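PDB 3LOO: anopheles gambiae adenosine kinase from Anopheles gambiae, which catalyses ATP-dependent phosphorylation of adenosine to AMP as an adenosine kinase of the pfkB family, here holding bis(adenosine)-5'-tetraphosphate. Local coordinates for residues C139-T144 / R148-N153; K42-K47 / Y66-E71; Y251-E254 / E258-K261. All coordinates share one frame; numbering follows the deposited sequence.

How the contacts relate
Contacts 1 and 2 belong to the five-stranded sheet region, the small lid of pfkB-type kinases, and contact 3 to the large domain. Contact 2 comes first along the chain, joining helices 42-47 and 64-73, and contact 1, the hairpin of strands 137-144 and 147-153, follows. Their centres are about 10 Å apart and they touch: Leu142 of the hairpin meets Leu45 and Leu69. The helices thus cover the back of a sheet whose front holds the ligand. Contact 3, where helix 256-264 begins, comes last along the chain; its centre is about 29 Å from that of contact 1 and about 37 Å from that of contact 2, and it touches neither.

Contact 1. Residues C139-T144 / R148-N153; sequences CAVLVT and RSLCAN. With B4P (bis(adenosine)-5'-tetraphosphate), chain D.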
# COMPACT_ATOMS: atom_id res chain seq x y z
N CYS A 139 5.98 7.17 10.27
CA CYS A 139 4.92 7.96 9.69
C CYS A 139 4.08 8.51 10.83
O CYS A 139 3.55 7.73 11.62
CB CYS A 139 4.05 7.12 8.72
SG CYS A 139 2.68 8.07 7.98
N ALA A 140 4.01 9.84 10.95
CA ALA A 140 3.11 10.49 11.87
C ALA A 140 1.70 10.24 11.40
O ALA A 140 1.39 10.47 10.22
CB ALA A 140 3.40 12.02 11.92
N VAL A 141 0.83 9.77 12.30
CA VAL A 141 -0.58 9.59 11.99
C VAL A 141 -1.35 10.43 13.01
O VAL A 141 -1.48 10.04 14.18
CB VAL A 141 -1.02 8.12 12.14
CG1 VAL A 141 -2.52 7.99 11.91
CG2 VAL A 141 -0.24 7.18 11.20
N LEU A 142 -1.82 11.60 12.60
CA LEU A 142 -2.43 12.56 13.51
C LEU A 142 -3.93 12.50 13.37
O LEU A 142 -4.47 12.72 12.28
CB LEU A 142 -1.94 13.98 13.20
CG LEU A 142 -0.43 14.14 13.13
CD1 LEU A 142 -0.05 15.59 13.01
CD2 LEU A 142 0.19 13.53 14.38
N VAL A 143 -4.61 12.21 14.47
CA VAL A 143 -6.07 12.12 14.49
C VAL A 143 -6.67 13.41 15.08
O VAL A 143 -6.36 13.79 16.21
CB VAL A 143 -6.53 10.89 15.29
CG1 VAL A 143 -8.04 10.91 15.49
CG2 VAL A 143 -6.08 9.62 14.60
N THR A 144 -7.50 14.08 14.28
CA THR A 144 -8.20 15.29 14.70
C THR A 144 -9.66 15.13 14.30
O THR A 144 -9.98 15.10 13.10
CB THR A 144 -7.65 16.55 14.05
OG1 THR A 144 -6.28 16.73 14.45
CG2 THR A 144 -8.44 17.75 14.51
N ARG A 148 -7.85 12.45 9.52
CA ARG A 148 -6.50 11.94 9.73
C ARG A 148 -5.55 12.70 8.84
O ARG A 148 -5.90 13.02 7.70
CB ARG A 148 -6.39 10.45 9.41
CG ARG A 148 -7.13 9.59 10.37
CD ARG A 148 -7.28 8.16 9.88
NE ARG A 148 -6.75 7.32 10.93
CZ ARG A 148 -5.58 6.71 10.85
NH1 ARG A 148 -5.15 5.99 11.89
NH2 ARG A 148 -4.83 6.82 9.75
N SER A 149 -4.39 13.00 9.39
CA SER A 149 -3.31 13.64 8.65
C SER A 149 -1.99 12.88 8.87
O SER A 149 -1.59 12.60 10.02
CB SER A 149 -3.17 15.07 9.11
OG SER A 149 -2.38 15.82 8.20
N LEU A 150 -1.30 12.59 7.77
CA LEU A 150 -0.17 11.66 7.78
C LEU A 150 1.06 12.39 7.32
O LEU A 150 0.97 13.19 6.38
CB LEU A 150 -0.45 10.49 6.82
CG LEU A 150 -1.17 9.22 7.27
CD1 LEU A 150 -2.18 9.40 8.38
CD2 LEU A 150 -1.80 8.46 6.04
N CYS A 151 2.19 12.13 7.95
CA CYS A 151 3.45 12.74 7.51
C CYS A 151 4.53 11.69 7.63
O CYS A 151 4.89 11.30 8.76
CB CYS A 151 3.78 14.03 8.30
SG CYS A 151 5.34 14.78 7.90
N ALA A 152 5.03 11.26 6.47
CA ALA A 152 5.95 10.12 6.36
C ALA A 152 7.39 10.59 6.26
O ALA A 152 7.75 11.33 5.33
CB ALA A 152 5.59 9.22 5.11
N ASN A 153 8.17 10.17 7.24
CA ASN A 153 9.58 10.43 7.33
C ASN A 153 10.23 9.13 6.91
O ASN A 153 10.36 8.19 7.73
CB ASN A 153 9.95 10.76 8.78
CG ASN A 153 11.47 10.85 9.00
OD1 ASN A 153 12.22 11.21 8.10
ND2 ASN A 153 11.91 10.49 10.20
PA B4P D . -4.58 5.34 5.87
O1A B4P D . -5.07 4.99 7.27
O2A B4P D . -4.42 6.83 5.53
O3A B4P D . -5.74 4.84 4.87
PB B4P D . -5.44 3.79 3.71
O1B B4P D . -5.13 2.41 4.28
O2B B4P D . -4.56 4.37 2.61
O3B B4P D . -7.07 3.90 3.40
PG B4P D . -7.78 4.38 2.04
O1G B4P D . -8.14 5.83 2.07
O2G B4P D . -6.88 3.96 0.90
O3G B4P D . -9.12 3.50 1.96
PD B4P D . -10.67 3.90 2.14
O1D B4P D . -10.76 4.91 3.22
O2D B4P D . -11.34 4.14 0.82
O5E B4P D . -3.23 4.51 5.51
C5E B4P D . -2.34 4.49 6.60
C4E B4P D . -0.99 3.90 6.29
O4E B4P D . -0.31 4.59 5.24
C3E B4P D . -0.12 4.09 7.50
O3E B4P D . -0.05 2.78 8.11
C2E B4P D . 1.24 4.49 6.94
O2E B4P D . 2.35 3.72 7.42
C1E B4P D . 1.07 4.37 5.42
N9A B4P D . 1.84 5.43 4.74
C8A B4P D . 1.64 6.78 4.78
N7A B4P D . 2.60 7.37 4.01
C5A B4P D . 3.43 6.41 3.51
C6A B4P D . 4.55 6.39 2.67
N6A B4P D . 5.13 7.53 2.18
N1A B4P D . 5.14 5.20 2.38
C2A B4P D . 4.62 4.03 2.83
N3A B4P D . 3.54 4.02 3.63
C4A B4P D . 2.92 5.18 3.97
O5F B4P D . -11.19 2.52 2.76
C5F B4P D . -10.84 1.26 2.20
C4F B4P D . -11.88 0.26 2.71
O4F B4P D . -12.06 0.36 4.13
C3F B4P D . -13.26 0.57 2.16
O3F B4P D . -13.37 0.07 0.84
C2F B4P D . -14.16 -0.12 3.16
O2F B4P D . -14.28 -1.52 2.85
C1F B4P D . -13.43 0.10 4.49
N9B B4P D . -13.99 1.33 5.12
C8B B4P D . -13.43 2.56 5.11
N7B B4P D . -14.21 3.46 5.76
C5B B4P D . -15.32 2.82 6.20
C6B B4P D . -16.47 3.19 6.89
N6B B4P D . -16.61 4.48 7.28
N1B B4P D . -17.42 2.25 7.18
C2B B4P D . -17.27 0.96 6.79
N3B B4P D . -16.17 0.54 6.10
C4B B4P D . -15.18 1.42 5.77
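Val141 holds its CG1 methyl anti to the backbone N (chi1 176°), and Arg148, its chain bent at chi3, swings its guanidinium over to the neighbouring strand, where that methyl lies over one of its faces. Val141 CG1 comes 3.3 Å from Arg148 NH1. The compact branched valine suits this place: it offers a hydrocarbon surface to a flat cationic group whose rim stays available for polar partners. NH2 of Arg148 is hydrogen-bonded to Asn313 and also lies 3.1 Å from O1A of the bound bis(adenosine)-5'-tetraphosphate. On the same face Leu150 lies beside Val141, pointing the same way, with Leu150 CD1 3.8 Å from Val141 CG1.

Farther along, the adenine rests against small residues. Cys139 SG lies 3.6 Å from the ligand's C8A, and Ala152 CB is 3.4 Å from N6A; such small groups let the hairpin come close to the base.

Beneath these side chains runs an antiparallel hairpin. Ala140 pairs with Cys151 and Leu142 with Ser149 as hydrogen-bonded pairs; the bond from Leu142 N to Ser149 O is 2.8 Å long and nearly straight, at 168° about the hydrogen. Cys151 O has two partners: it receives Ala140 N at 2.8 Å from above the carbonyl plane and is also hydrogen-bonded to the Tyr66 hydroxyl. The opposite face, bearing Ala140, Leu142, Ser149 and Cys151, turns to Met50 and helix 64-73. Ser149 OG is satisfied there by Gln51 O.

Chemically, one face of the hairpin supplies an apolar bed for the nucleoside and a positive charge beside its first phosphate; that charge would be expected to offset part of the negative charge of the polyphosphate chain.

Contact 2. Residues K42-K47 / Y66-E71; sequences KDLLNK and YQELIE
Glu68 OE1 is gripped twice: by NZ of Lys47, in a salt bridge 2.8 Å long, and by a hydrogen bond to the hydroxyl of Tyr48, one residue beyond the helix segment 42-47. Lys47 NZ reaches this oxygen on its syn side, 26° out of the carboxylate plane, and remains 3.2 Å from Glu68 OE2. The two side chains approach from opposite directions, both extended beyond CG. Long flexible residues suit the place, because the axes of the segments 42-47 and 66-71 stay 12.7 Å apart while running nearly antiparallel, at 161°.

Below the charges the gap is bridged by leucines. Leu44, with CG anti to the backbone N (chi1 -175°), slides past Glu68 and brings CD1 to 3.6 Å from Glu68 OE2, while its other methyl, CD2, lies 3.7 Å from CD2 of Leu69. These branched ends pack together on the side facing the sheet, whereas Lys47, which is exposed, and the partly exposed Glu68 lie toward solvent. Tyr73, farther along helix 64-73, touches both Leu44 and Glu68.

Leu69 also touches Ile36 of strand 33-39, which places the pair on the sheet. Two antiparallel helices, linked by side chains and laid against one face of a beta sheet, are consistent with the small lid domain as in other adenosine kinases.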
# COMPACT_ATOMS: atom_id res chain seq x y z
N LYS A 42 -5.95 21.03 16.15
CA LYS A 42 -5.53 21.83 14.98
C LYS A 42 -4.27 22.64 15.16
O LYS A 42 -3.53 22.85 14.20
CB LYS A 42 -6.63 22.77 14.50
CG LYS A 42 -7.59 22.14 13.52
CD LYS A 42 -8.95 21.80 14.14
CE LYS A 42 -9.72 20.82 13.26
NZ LYS A 42 -9.19 20.78 11.85
N ASP A 43 -4.02 23.11 16.39
CA ASP A 43 -2.81 23.90 16.65
C ASP A 43 -1.57 23.09 16.38
O ASP A 43 -0.55 23.64 15.94
CB ASP A 43 -2.79 24.48 18.08
CG ASP A 43 -3.07 23.42 19.14
OD1 ASP A 43 -2.51 23.55 20.25
OD2 ASP A 43 -3.84 22.48 18.85
N LEU A 44 -1.62 21.78 16.63
CA LEU A 44 -0.47 20.94 16.25
C LEU A 44 -0.29 20.91 14.72
O LEU A 44 0.79 21.12 14.23
CB LEU A 44 -0.54 19.54 16.86
CG LEU A 44 0.71 18.70 16.57
CD1 LEU A 44 1.92 19.24 17.30
CD2 LEU A 44 0.45 17.29 16.99
N LEU A 45 -1.37 20.68 13.99
CA LEU A 45 -1.32 20.74 12.52
C LEU A 45 -0.80 22.07 11.98
O LEU A 45 0.05 22.10 11.08
CB LEU A 45 -2.70 20.49 11.93
CG LEU A 45 -3.43 19.18 12.27
CD1 LEU A 45 -4.51 18.95 11.24
CD2 LEU A 45 -2.47 18.00 12.29
N ASN A 46 -1.32 23.17 12.53
CA ASN A 46 -0.88 24.51 12.13
C ASN A 46 0.56 24.72 12.41
O ASN A 46 1.28 25.22 11.55
CB ASN A 46 -1.72 25.58 12.82
CG ASN A 46 -3.07 25.76 12.18
OD1 ASN A 46 -3.57 24.88 11.48
ND2 ASN A 46 -3.67 26.91 12.42
N LYS A 47 1.02 24.28 13.58
CA LYS A 47 2.45 24.36 13.89
C LYS A 47 3.33 23.72 12.82
O LYS A 47 4.44 24.18 12.58
CB LYS A 47 2.74 23.71 15.24
CG LYS A 47 4.16 23.88 15.73
CD LYS A 47 4.32 23.28 17.13
CE LYS A 47 5.79 23.20 17.52
NZ LYS A 47 5.97 22.54 18.86
N TYR A 66 7.97 14.33 15.47
CA TYR A 66 7.99 12.92 15.93
C TYR A 66 8.24 12.81 17.47
O TYR A 66 7.42 12.23 18.21
CB TYR A 66 8.96 12.08 15.07
CG TYR A 66 8.52 12.12 13.60
CD1 TYR A 66 7.43 11.36 13.16
CD2 TYR A 66 9.12 12.99 12.69
CE1 TYR A 66 7.00 11.41 11.84
CE2 TYR A 66 8.69 13.06 11.37
CZ TYR A 66 7.64 12.27 10.96
OH TYR A 66 7.19 12.33 9.68
N GLN A 67 9.30 13.44 17.96
CA GLN A 67 9.58 13.44 19.40
C GLN A 67 8.46 14.11 20.20
O GLN A 67 8.12 13.66 21.30
CB GLN A 67 10.91 14.13 19.69
CG GLN A 67 11.32 14.11 21.15
CD GLN A 67 12.50 15.03 21.46
OE1 GLN A 67 13.24 15.45 20.57
NE2 GLN A 67 12.69 15.33 22.75
N GLU A 68 7.90 15.19 19.64
CA GLU A 68 6.81 15.89 20.28
C GLU A 68 5.58 15.00 20.42
O GLU A 68 4.91 15.02 21.47
CB GLU A 68 6.49 17.18 19.51
CG GLU A 68 5.37 17.99 20.11
CD GLU A 68 5.22 19.38 19.49
OE1 GLU A 68 6.02 19.79 18.59
OE2 GLU A 68 4.29 20.06 19.91
N LEU A 69 5.27 14.22 19.37
CA LEU A 69 4.18 13.24 19.44
C LEU A 69 4.46 12.19 20.54
O LEU A 69 3.58 11.85 21.32
CB LEU A 69 3.96 12.50 18.10
CG LEU A 69 3.49 13.32 16.90
CD1 LEU A 69 3.44 12.43 15.65
CD2 LEU A 69 2.15 13.97 17.17
N ILE A 70 5.69 11.69 20.59
CA ILE A 70 6.04 10.67 21.57
C ILE A 70 5.96 11.28 22.98
O ILE A 70 5.22 10.79 23.81
CB ILE A 70 7.44 10.09 21.27
CG1 ILE A 70 7.45 9.34 19.94
CG2 ILE A 70 7.94 9.19 22.43
CD1 ILE A 70 8.84 9.38 19.25
N GLU A 71 6.66 12.39 23.20
CA GLU A 71 6.83 12.98 24.54
C GLU A 71 5.61 13.70 25.10
O GLU A 71 5.37 13.64 26.28
CB GLU A 71 8.03 13.94 24.57
CG GLU A 71 9.36 13.23 24.71
CD GLU A 71 10.55 14.16 24.49
OE1 GLU A 71 10.35 15.41 24.50
OE2 GLU A 71 11.68 13.66 24.28

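Contact 3. Residues Y251-E254 / E258-K261; sequences YGTE and EIGK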
# COMPACT_ATOMS: atom_id res chain seq x y z
N TYR A 251 -8.23 14.60 -17.57
CA TYR A 251 -9.45 13.92 -17.98
C TYR A 251 -10.64 14.84 -18.04
O TYR A 251 -11.58 14.57 -18.76
CB TYR A 251 -9.73 12.70 -17.07
CG TYR A 251 -8.80 11.54 -17.33
CD1 TYR A 251 -7.94 11.55 -18.45
CD2 TYR A 251 -8.80 10.41 -16.50
CE1 TYR A 251 -7.10 10.48 -18.71
CE2 TYR A 251 -7.96 9.32 -16.76
CZ TYR A 251 -7.12 9.37 -17.85
OH TYR A 251 -6.29 8.32 -18.10
N GLY A 252 -10.58 15.94 -17.30
CA GLY A 252 -11.66 16.91 -17.24
C GLY A 252 -12.91 16.38 -16.57
O GLY A 252 -14.02 16.83 -16.86
N THR A 253 -12.76 15.41 -15.67
CA THR A 253 -13.93 14.87 -14.97
C THR A 253 -13.58 14.46 -13.56
O THR A 253 -12.44 14.11 -13.27
CB THR A 253 -14.52 13.64 -15.74
OG1 THR A 253 -15.66 13.14 -15.04
CG2 THR A 253 -13.49 12.51 -15.87
N GLU A 254 -14.57 14.49 -12.68
CA GLU A 254 -14.41 13.98 -11.34
C GLU A 254 -15.27 12.75 -11.08
O GLU A 254 -15.31 12.25 -9.97
CB GLU A 254 -14.65 15.07 -10.29
CG GLU A 254 -13.46 15.94 -10.18
CD GLU A 254 -13.58 17.04 -9.17
OE1 GLU A 254 -14.57 17.07 -8.40
OE2 GLU A 254 -12.66 17.88 -9.14
N GLU A 258 -16.10 7.03 -14.82
CA GLU A 258 -15.47 7.46 -16.05
C GLU A 258 -13.95 7.43 -15.93
O GLU A 258 -13.25 7.02 -16.86
CB GLU A 258 -15.95 8.88 -16.40
CG GLU A 258 -15.17 9.54 -17.53
CD GLU A 258 -15.40 8.86 -18.87
OE1 GLU A 258 -16.42 8.13 -19.00
OE2 GLU A 258 -14.55 9.04 -19.79
N ILE A 259 -13.45 7.90 -14.80
CA ILE A 259 -12.00 7.91 -14.58
C ILE A 259 -11.49 6.46 -14.61
O ILE A 259 -10.54 6.17 -15.31
CB ILE A 259 -11.61 8.64 -13.25
CG1 ILE A 259 -11.92 10.15 -13.32
CG2 ILE A 259 -10.10 8.45 -12.93
CD1 ILE A 259 -12.10 10.80 -11.95
N GLY A 260 -12.15 5.57 -13.87
CA GLY A 260 -11.78 4.12 -13.89
C GLY A 260 -11.73 3.50 -15.27
O GLY A 260 -10.77 2.77 -15.62
N LYS A 261 -12.74 3.81 -16.10
CA LYS A 261 -12.80 3.31 -17.47
C LYS A 261 -11.63 3.79 -18.31
O LYS A 261 -11.04 3.01 -19.05
CB LYS A 261 -14.13 3.69 -18.15
CG LYS A 261 -15.35 3.11 -17.45
CD LYS A 261 -16.64 3.84 -17.89
CE LYS A 261 -17.82 2.91 -17.77
NZ LYS A 261 -19.11 3.69 -17.67
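Thr253 and Ile259 make the heart of this contact, their side chains sliding past each other in opposite directions. Thr253 CG2 lies 3.8 Å from Ile259 CG1, and at the same distance from CG of Glu258, whose side chain crosses that of Thr253 at about a right angle. The CD1 tip of Ile259 reaches farther under the loop, to 3.6 Å from Thr253 O and 3.8 Å from the carbonyl carbon of Glu254. Tyr251 adds a looser flank: its ring presents an edge, near the ring plane, to Ile259 CG2, with CD2 of Tyr251 at 4.3 Å. A beta-branched isoleucine suits this spot, since one branch serves the threonine and the other the tyrosine.

Neighbouring residues are consistent with these poses. Thr253 has OG1 anti to its backbone N (chi1 -180°), which sends CG2 toward the helix and lets OG1 bond to the N-H of Asp255, an ST turn that leads into helix 256-264. Asp255 OD1 in turn accepts the N-H of Glu258 in the first turn of that helix, so the loop and the helix start are tied through one aspartate. Behind the contact, helix 239-248 supplies Ala246, which touches both Tyr251 and Ile259, and Leu245 beside the ring.

No hydrogen bond joins the two segments directly. Cohesion between them is therefore largely apolar, from methyl, methylene and ring-edge contacts that shield the isoleucine, while the polar work of fixing the turn between two large-domain helices is shared by Thr253 OG1 and Asp255.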